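Transferrin binding protein B (Actinobacillus suis, PDB 3PQU) probably binds host transferrin at the bacterial outer membrane as a surface lipoprotein, helping the pathogen acquire iron. Local coordinates at residues A[161-175]-A[323-337]. Numbering follows the deposited sequence.
Sequences SKELPKGNKVTYKGT and AAKSENGETTTERII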
ATOM      1  N   SER A 161       4.883  -0.434  -3.897  1.00 21.10           N
ATOM      2  CA  SER A 161       6.155  -0.774  -4.530  1.00 19.99           C
ATOM      3  C   SER A 161       7.048  -1.685  -3.688  1.00 20.04           C
ATOM      4  O   SER A 161       7.210  -1.489  -2.482  1.00 21.51           O
ATOM      5  CB  SER A 161       6.874   0.510  -4.919  1.00 22.98           C
ATOM      6  OG  SER A 161       5.987   1.349  -5.650  1.00 22.72           O
ATOM      7  N   LYS A 162       7.627  -2.692  -4.328  1.00 20.19           N
ATOM      8  CA  LYS A 162       8.552  -3.578  -3.632  1.00 23.04           C
ATOM      9  C   LYS A 162      10.022  -3.282  -3.946  1.00 30.96           C
ATOM     10  O   LYS A 162      10.921  -3.829  -3.304  1.00 30.95           O
ATOM     11  CB  LYS A 162       8.211  -5.039  -3.941  1.00 20.46           C
ATOM     12  CG  LYS A 162       6.826  -5.466  -3.439  1.00 29.05           C
ATOM     13  CD  LYS A 162       6.719  -6.981  -3.348  1.00 36.75           C
ATOM     14  CE  LYS A 162       5.484  -7.410  -2.556  1.00 37.91           C
ATOM     15  NZ  LYS A 162       4.249  -7.350  -3.355  1.00 33.08           N
ATOM     16  N   GLU A 163      10.248  -2.423  -4.936  1.00 19.55           N
ATOM     17  CA  GLU A 163      11.584  -1.995  -5.320  1.00 25.70           C
ATOM     18  C   GLU A 163      11.587  -0.488  -5.500  1.00 25.26           C
ATOM     19  O   GLU A 163      10.616   0.065  -6.005  1.00 30.45           O
ATOM     20  CB  GLU A 163      11.998  -2.665  -6.637  1.00 24.38           C
ATOM     21  CG  GLU A 163      11.940  -4.172  -6.593  1.00 55.22           C
ATOM     22  CD  GLU A 163      13.000  -4.817  -7.462  1.00 76.03           C
ATOM     23  OE1 GLU A 163      12.760  -5.936  -7.961  1.00 77.42           O
ATOM     24  OE2 GLU A 163      14.074  -4.202  -7.641  1.00 86.35           O
ATOM     25  N   LEU A 164      12.669   0.175  -5.093  1.00 24.67           N
ATOM     26  CA  LEU A 164      12.744   1.633  -5.212  1.00 34.97           C
ATOM     27  C   LEU A 164      13.934   2.021  -6.084  1.00 30.49           C
ATOM     28  O   LEU A 164      14.942   1.332  -6.093  1.00 27.56           O
ATOM     29  CB  LEU A 164      12.837   2.312  -3.827  1.00 19.19           C
ATOM     30  CG  LEU A 164      11.700   2.094  -2.808  1.00 25.85           C
ATOM     31  CD1 LEU A 164      11.985   2.791  -1.462  1.00 16.23           C
ATOM     32  CD2 LEU A 164      10.364   2.571  -3.361  1.00 22.94           C
ATOM     33  N   PRO A 165      13.810   3.123  -6.835  1.00 29.50           N
ATOM     34  CA  PRO A 165      14.944   3.569  -7.645  1.00 33.15           C
ATOM     35  C   PRO A 165      16.112   3.999  -6.766  1.00 31.24           C
ATOM     36  O   PRO A 165      15.914   4.368  -5.611  1.00 31.11           O
ATOM     37  CB  PRO A 165      14.385   4.777  -8.405  1.00 28.44           C
ATOM     38  CG  PRO A 165      12.876   4.611  -8.371  1.00 24.43           C
ATOM     39  CD  PRO A 165      12.615   3.964  -7.037  1.00 32.02           C
ATOM     40  N   LYS A 166      17.318   3.919  -7.314  1.00 29.08           N
ATOM     41  CA  LYS A 166      18.519   4.423  -6.662  1.00 46.13           C
ATOM     42  C   LYS A 166      18.745   5.858  -7.137  1.00 41.73           C
ATOM     43  O   LYS A 166      18.381   6.203  -8.261  1.00 38.33           O
ATOM     44  CB  LYS A 166      19.724   3.569  -7.068  1.00 35.77           C
ATOM     45  CG  LYS A 166      19.574   2.090  -6.777  1.00 49.38           C
ATOM     46  CD  LYS A 166      19.824   1.803  -5.316  1.00 69.43           C
ATOM     47  CE  LYS A 166      21.254   2.139  -4.928  1.00 81.85           C
ATOM     48  NZ  LYS A 166      21.475   2.009  -3.461  1.00 90.64           N
ATOM     49  N   GLY A 167      19.350   6.690  -6.294  1.00 36.59           N
ATOM     50  CA  GLY A 167      19.656   8.056  -6.687  1.00 43.78           C
ATOM     51  C   GLY A 167      19.248   9.125  -5.693  1.00 41.87           C
ATOM     52  O   GLY A 167      18.468   8.870  -4.773  1.00 37.16           O
ATOM     53  N   ASN A 168      19.780  10.327  -5.888  1.00 33.30           N
ATOM     54  CA  ASN A 168      19.543  11.458  -4.990  1.00 30.61           C
ATOM     55  C   ASN A 168      18.419  12.374  -5.458  1.00 29.73           C
ATOM     56  O   ASN A 168      17.979  13.249  -4.711  1.00 29.50           O
ATOM     57  CB  ASN A 168      20.816  12.300  -4.828  1.00 31.88           C
ATOM     58  CG  ASN A 168      21.879  11.603  -3.996  1.00 55.25           C
ATOM     59  OD1 ASN A 168      23.049  11.550  -4.381  1.00 54.11           O
ATOM     60  ND2 ASN A 168      21.479  11.066  -2.850  1.00 49.74           N
ATOM     61  N   LYS A 169      17.972  12.205  -6.700  1.00 23.96           N
ATOM     62  CA  LYS A 169      16.895  13.054  -7.180  1.00 31.30           C
ATOM     63  C   LYS A 169      16.115  12.423  -8.315  1.00 28.67           C
ATOM     64  O   LYS A 169      16.580  12.371  -9.452  1.00 36.80           O
ATOM     65  CB  LYS A 169      17.439  14.420  -7.606  1.00 39.45           C
ATOM     66  CG  LYS A 169      16.367  15.406  -8.057  1.00 36.94           C
ATOM     67  CD  LYS A 169      16.984  16.739  -8.468  1.00 50.11           C
ATOM     68  CE  LYS A 169      15.915  17.781  -8.765  1.00 70.23           C
ATOM     69  NZ  LYS A 169      16.496  19.141  -8.956  1.00 76.29           N
ATOM     70  N   VAL A 170      14.924  11.934  -7.998  1.00 20.96           N
ATOM     71  CA  VAL A 170      14.004  11.450  -9.021  1.00 28.54           C
ATOM     72  C   VAL A 170      12.765  12.336  -8.985  1.00 26.77           C
ATOM     73  O   VAL A 170      12.150  12.502  -7.926  1.00 20.80           O
ATOM     74  CB  VAL A 170      13.603   9.984  -8.784  1.00 25.86           C
ATOM     75  CG1 VAL A 170      12.620   9.516  -9.868  1.00 23.66           C
ATOM     76  CG2 VAL A 170      14.849   9.084  -8.750  1.00 33.78           C
ATOM     77  N   THR A 171      12.408  12.906 -10.134  1.00 20.76           N
ATOM     78  CA  THR A 171      11.284  13.843 -10.228  1.00 28.19           C
ATOM     79  C   THR A 171       9.996  13.134 -10.626  1.00 25.69           C
ATOM     80  O   THR A 171      10.006  12.315 -11.544  1.00 21.49           O
ATOM     81  CB  THR A 171      11.570  14.969 -11.251  1.00 33.60           C
ATOM     82  OG1 THR A 171      12.619  15.789 -10.745  1.00 34.27           O
ATOM     83  CG2 THR A 171      10.323  15.850 -11.464  1.00 33.65           C
ATOM     84  N   TYR A 172       8.907  13.432  -9.913  1.00 20.24           N
ATOM     85  CA  TYR A 172       7.564  12.942 -10.241  1.00 19.47           C
ATOM     86  C   TYR A 172       6.710  14.157 -10.512  1.00 26.58           C
ATOM     87  O   TYR A 172       6.839  15.160  -9.804  1.00 18.45           O
ATOM     88  CB  TYR A 172       6.920  12.181  -9.065  1.00 16.65           C
ATOM     89  CG  TYR A 172       7.585  10.863  -8.728  1.00 22.85           C
ATOM     90  CD1 TYR A 172       6.977   9.650  -9.031  1.00 17.78           C
ATOM     91  CD2 TYR A 172       8.829  10.833  -8.125  1.00 20.98           C
ATOM     92  CE1 TYR A 172       7.602   8.439  -8.725  1.00 20.07           C
ATOM     93  CE2 TYR A 172       9.457   9.635  -7.821  1.00 20.52           C
ATOM     94  CZ  TYR A 172       8.849   8.448  -8.122  1.00 21.94           C
ATOM     95  OH  TYR A 172       9.507   7.275  -7.816  1.00 26.53           O
ATOM     96  N   LYS A 173       5.834  14.069 -11.510  1.00 21.65           N
ATOM     97  CA  LYS A 173       4.908  15.161 -11.818  1.00 16.41           C
ATOM     98  C   LYS A 173       3.476  14.661 -11.898  1.00 20.09           C
ATOM     99  O   LYS A 173       3.227  13.542 -12.358  1.00 21.42           O
ATOM    100  CB  LYS A 173       5.285  15.826 -13.141  1.00 22.22           C
ATOM    101  CG  LYS A 173       6.651  16.486 -13.165  1.00 30.44           C
ATOM    102  CD  LYS A 173       6.907  17.149 -14.526  1.00 33.70           C
ATOM    103  CE  LYS A 173       7.989  18.212 -14.415  1.00 58.33           C
ATOM    104  NZ  LYS A 173       8.217  18.895 -15.726  1.00 81.68           N
ATOM    105  N   GLY A 174       2.531  15.492 -11.469  1.00 19.06           N
ATOM    106  CA  GLY A 174       1.130  15.094 -11.449  1.00 15.31           C
ATOM    107  C   GLY A 174       0.174  16.198 -11.002  1.00 21.04           C
ATOM    108  O   GLY A 174       0.326  17.368 -11.345  1.00 13.69           O
ATOM    109  N   THR A 175      -0.814  15.820 -10.209  1.00 12.63           N
ATOM    110  CA  THR A 175      -1.849  16.751  -9.801  1.00 11.36           C
ATOM    111  C   THR A 175      -2.010  16.738  -8.288  1.00 11.77           C
ATOM    112  O   THR A 175      -1.348  15.972  -7.583  1.00 15.35           O
ATOM    113  CB  THR A 175      -3.219  16.351 -10.401  1.00 14.12           C
ATOM    114  OG1 THR A 175      -3.547  15.022  -9.979  1.00 14.41           O
ATOM    115  CG2 THR A 175      -3.196  16.416 -11.940  1.00 11.78           C
ATOM    116  N   ALA A 323      -1.144  12.983  -6.595  1.00 14.85           N
ATOM    117  CA  ALA A 323      -0.713  11.802  -7.328  1.00 15.40           C
ATOM    118  C   ALA A 323       0.241  12.281  -8.399  1.00 22.57           C
ATOM    119  O   ALA A 323       0.034  13.338  -8.976  1.00 14.97           O
ATOM    120  CB  ALA A 323      -1.905  11.087  -7.974  1.00 14.76           C
ATOM    121  N   ALA A 324       1.281  11.508  -8.669  1.00 11.47           N
ATOM    122  CA  ALA A 324       2.284  11.941  -9.635  1.00 17.39           C
ATOM    123  C   ALA A 324       3.058  10.730 -10.174  1.00 18.75           C
ATOM    124  O   ALA A 324       3.087   9.666  -9.543  1.00 20.28           O
ATOM    125  CB  ALA A 324       3.244  12.942  -8.960  1.00 10.82           C
ATOM    126  N   LYS A 325       3.677  10.882 -11.335  1.00 17.28           N
ATOM    127  CA  LYS A 325       4.475   9.797 -11.882  1.00 26.56           C
ATOM    128  C   LYS A 325       5.822  10.307 -12.335  1.00 21.68           C
ATOM    129  O   LYS A 325       5.974  11.482 -12.637  1.00 22.89           O
ATOM    130  CB  LYS A 325       3.760   9.091 -13.031  1.00 29.90           C
ATOM    131  CG  LYS A 325       3.614   9.887 -14.290  1.00 36.36           C
ATOM    132  CD  LYS A 325       3.148   8.982 -15.422  1.00 34.88           C
ATOM    133  CE  LYS A 325       2.693   9.811 -16.620  1.00 32.93           C
ATOM    134  NZ  LYS A 325       2.106   8.989 -17.732  1.00 50.75           N
ATOM    135  N   SER A 326       6.806   9.416 -12.362  1.00 18.41           N
ATOM    136  CA  SER A 326       8.128   9.799 -12.791  1.00 25.95           C
ATOM    137  C   SER A 326       8.227   9.459 -14.254  1.00 27.95           C
ATOM    138  O   SER A 326       7.407   8.700 -14.783  1.00 33.23           O
ATOM    139  CB  SER A 326       9.198   9.042 -12.009  1.00 37.53           C
ATOM    140  OG  SER A 326       9.151   7.658 -12.295  1.00 32.17           O
ATOM    141  N   GLU A 327       9.206  10.059 -14.911  1.00 36.07           N
ATOM    142  CA  GLU A 327       9.558   9.615 -16.238  1.00 58.71           C
ATOM    143  C   GLU A 327      10.332   8.336 -15.991  1.00 76.87           C
ATOM    144  O   GLU A 327      11.044   8.200 -15.001  1.00 97.87           O
ATOM    145  CB  GLU A 327      10.342  10.666 -17.024  1.00 39.62           C
ATOM    146  CG  GLU A 327      11.723  10.985 -16.493  1.00 61.11           C
ATOM    147  CD  GLU A 327      12.328  12.208 -17.177  1.00 53.52           C
ATOM    148  OE1 GLU A 327      11.563  12.993 -17.779  1.00 53.59           O
ATOM    149  OE2 GLU A 327      13.563  12.385 -17.109  1.00 51.54           O
ATOM    150  N   ASN A 328      10.170   7.410 -16.914  1.00114.86           N
ATOM    151  CA  ASN A 328      10.218   5.976 -16.655  1.00135.67           C
ATOM    152  C   ASN A 328      11.488   5.363 -16.060  1.00134.77           C
ATOM    153  O   ASN A 328      12.180   5.975 -15.248  1.00127.35           O
ATOM    154  CB  ASN A 328       9.831   5.238 -17.941  1.00148.22           C
ATOM    155  CG  ASN A 328      10.819   5.477 -19.069  1.00151.93           C
ATOM    156  OD1 ASN A 328      12.025   5.586 -18.840  1.00157.50           O
ATOM    157  ND2 ASN A 328      10.313   5.551 -20.296  1.00143.88           N
ATOM    158  N   GLY A 329      11.765   4.128 -16.467  1.00136.96           N
ATOM    159  CA  GLY A 329      12.903   3.388 -15.964  1.00129.78           C
ATOM    160  C   GLY A 329      12.743   1.889 -16.138  1.00121.83           C
ATOM    161  O   GLY A 329      11.746   1.318 -15.692  1.00121.71           O
ATOM    162  N   GLU A 330      13.719   1.236 -16.768  1.00113.69           N
ATOM    163  CA  GLU A 330      14.950   1.865 -17.258  1.00 94.83           C
ATOM    164  C   GLU A 330      15.688   2.658 -16.177  1.00 76.79           C
ATOM    165  O   GLU A 330      16.523   3.519 -16.464  1.00 71.89           O
ATOM    166  CB  GLU A 330      14.683   2.705 -18.509  1.00 94.76           C
ATOM    167  CG  GLU A 330      13.771   2.022 -19.534  1.00104.50           C
ATOM    168  CD  GLU A 330      14.238   0.625 -19.947  1.00107.80           C
ATOM    169  OE1 GLU A 330      13.680   0.088 -20.927  1.00114.53           O
ATOM    170  OE2 GLU A 330      15.150   0.059 -19.307  1.00104.69           O
ATOM    171  N   THR A 331      15.349   2.348 -14.930  1.00 68.17           N
ATOM    172  CA  THR A 331      16.042   2.869 -13.768  1.00 65.59           C
ATOM    173  C   THR A 331      16.534   1.674 -12.966  1.00 49.29           C
ATOM    174  O   THR A 331      15.843   0.660 -12.854  1.00 36.51           O
ATOM    175  CB  THR A 331      15.107   3.722 -12.878  1.00 73.86           C
ATOM    176  OG1 THR A 331      15.831   4.205 -11.738  1.00 76.76           O
ATOM    177  CG2 THR A 331      13.915   2.898 -12.402  1.00 64.01           C
ATOM    178  N   THR A 332      17.738   1.788 -12.428  1.00 48.64           N
ATOM    179  CA  THR A 332      18.257   0.784 -11.519  1.00 44.01           C
ATOM    180  C   THR A 332      17.487   0.865 -10.202  1.00 40.15           C
ATOM    181  O   THR A 332      17.363   1.935  -9.610  1.00 34.01           O
ATOM    182  CB  THR A 332      19.754   1.011 -11.272  1.00 50.75           C
ATOM    183  OG1 THR A 332      20.445   0.919 -12.520  1.00 58.78           O
ATOM    184  CG2 THR A 332      20.311  -0.021 -10.305  1.00 45.62           C
ATOM    185  N   THR A 333      16.946  -0.264  -9.757  1.00 27.62           N
ATOM    186  CA  THR A 333      16.204  -0.290  -8.509  1.00 31.78           C
ATOM    187  C   THR A 333      16.846  -1.233  -7.511  1.00 38.51           C
ATOM    188  O   THR A 333      17.638  -2.100  -7.865  1.00 43.15           O
ATOM    189  CB  THR A 333      14.749  -0.699  -8.730  1.00 34.50           C
ATOM    190  OG1 THR A 333      14.700  -2.002  -9.318  1.00 43.39           O
ATOM    191  CG2 THR A 333      14.060   0.292  -9.663  1.00 39.55           C
ATOM    192  N   GLU A 334      16.500  -1.046  -6.250  1.00 45.32           N
ATOM    193  CA  GLU A 334      16.942  -1.943  -5.205  1.00 44.01           C
ATOM    194  C   GLU A 334      15.713  -2.453  -4.457  1.00 42.78           C
ATOM    195  O   GLU A 334      14.853  -1.670  -4.028  1.00 30.06           O
ATOM    196  CB  GLU A 334      17.906  -1.226  -4.265  1.00 37.65           C
ATOM    197  CG  GLU A 334      18.310  -2.047  -3.064  1.00 54.47           C
ATOM    198  CD  GLU A 334      19.481  -1.447  -2.318  1.00 52.61           C
ATOM    199  OE1 GLU A 334      20.372  -0.855  -2.965  1.00 57.28           O
ATOM    200  OE2 GLU A 334      19.517  -1.572  -1.080  1.00 42.01           O
ATOM    201  N   ARG A 335      15.616  -3.769  -4.320  1.00 19.65           N
ATOM    202  CA  ARG A 335      14.436  -4.378  -3.720  1.00 29.85           C
ATOM    203  C   ARG A 335      14.371  -4.097  -2.220  1.00 35.25           C
ATOM    204  O   ARG A 335      15.378  -4.215  -1.534  1.00 35.81           O
ATOM    205  CB  ARG A 335      14.432  -5.880  -3.982  1.00 32.08           C
ATOM    206  CG  ARG A 335      13.120  -6.524  -3.652  1.00 31.15           C
ATOM    207  CD  ARG A 335      12.961  -7.866  -4.353  1.00 35.38           C
ATOM    208  NE  ARG A 335      11.599  -8.362  -4.167  1.00 41.83           N
ATOM    209  CZ  ARG A 335      10.601  -8.164  -5.023  1.00 41.27           C
ATOM    210  NH1 ARG A 335      10.811  -7.496  -6.153  1.00 36.71           N
ATOM    211  NH2 ARG A 335       9.394  -8.644  -4.754  1.00 37.56           N
ATOM    212  N   ILE A 336      13.195  -3.704  -1.721  1.00 21.62           N
ATOM    213  CA  ILE A 336      13.015  -3.452  -0.291  1.00 23.88           C
ATOM    214  C   ILE A 336      12.139  -4.473   0.430  1.00 32.85           C
ATOM    215  O   ILE A 336      12.269  -4.669   1.638  1.00 31.89           O
ATOM    216  CB  ILE A 336      12.431  -2.058   0.001  1.00 23.20           C
ATOM    217  CG1 ILE A 336      11.135  -1.819  -0.784  1.00 18.31           C
ATOM    218  CG2 ILE A 336      13.454  -0.981  -0.289  1.00 27.65           C
ATOM    219  CD1 ILE A 336      10.346  -0.600  -0.266  1.00 23.87           C
ATOM    220  N   ILE A 337      11.249  -5.118  -0.313  1.00 29.18           N
ATOM    221  CA  ILE A 337      10.227  -5.973   0.280  1.00 27.43           C
ATOM    222  C   ILE A 337      10.031  -7.269  -0.495  1.00 31.14           C
ATOM    223  O   ILE A 337      10.059  -7.282  -1.724  1.00 31.53           O
ATOM    224  CB  ILE A 337       8.858  -5.239   0.317  1.00 26.13           C
ATOM    225  CG1 ILE A 337       8.929  -4.001   1.210  1.00 26.95           C
ATOM    226  CG2 ILE A 337       7.763  -6.165   0.813  1.00 21.72           C
ATOM    227  CD1 ILE A 337       7.640  -3.101   1.142  1.00 27.24           C
TER
HETATM  228  O   HOH W   1      17.084  -5.299  -7.681  1.00 63.25           O
HETATM  229  O   HOH W   2      11.642  11.368 -13.467  1.00 40.09           O
HETATM  230  O   HOH W   3       9.706  13.384 -14.451  1.00 49.75           O
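A323 and T175 exchange backbone hydrogen bonds where strand 318-326 pairs antiparallel with strand 170-183 in the N-lobe barrel. The pair illustrates how two segments can join twice, first within a barrel and then in the next domain's sheet, with side chains reinforcing the second pairing. A324 rests its CB 3.8 Å from Y172 CB, and K325 trades two further backbone bonds with K173. S326 places its CB over one face of the Y172 ring, 3.8 Å from the centroid, a CH-pi contact; the tyrosine hydroxyl itself bonds A304 O. Beyond a loop, T332 O accepts a hydrogen bond from K166 N, and the segments pair again, antiparallel, as 163-165 with 333-335, carrying N-lobe residues into the C-lobe handle sheet. With chi1 at 60°, the T333 hydroxyl turns toward E163, and OG1 donates a hydrogen bond to E163 OE2 (2.8 Å) from above the carboxylate plane. E334 exchanges backbone bonds with L164; its OE1 forms a salt bridge with K166 NZ (3.1 Å), while OE2 is hydrogen-bonded to T428 N. R335 extends so that NH1, in a bent salt bridge (3.1 Å), reaches the anti side of E163 OE1, which lies in the guanidinium plane; K162 CB covers one guanidinium face, and NE pairs with D338. I336 N (2.8 Å) and I337 N (3.3 Å) both grip K162 O. Bonded at both oxygens, E163's carboxylate is probably limited in rotation and its charge dispersed where N-lobe meets C-lobe handle.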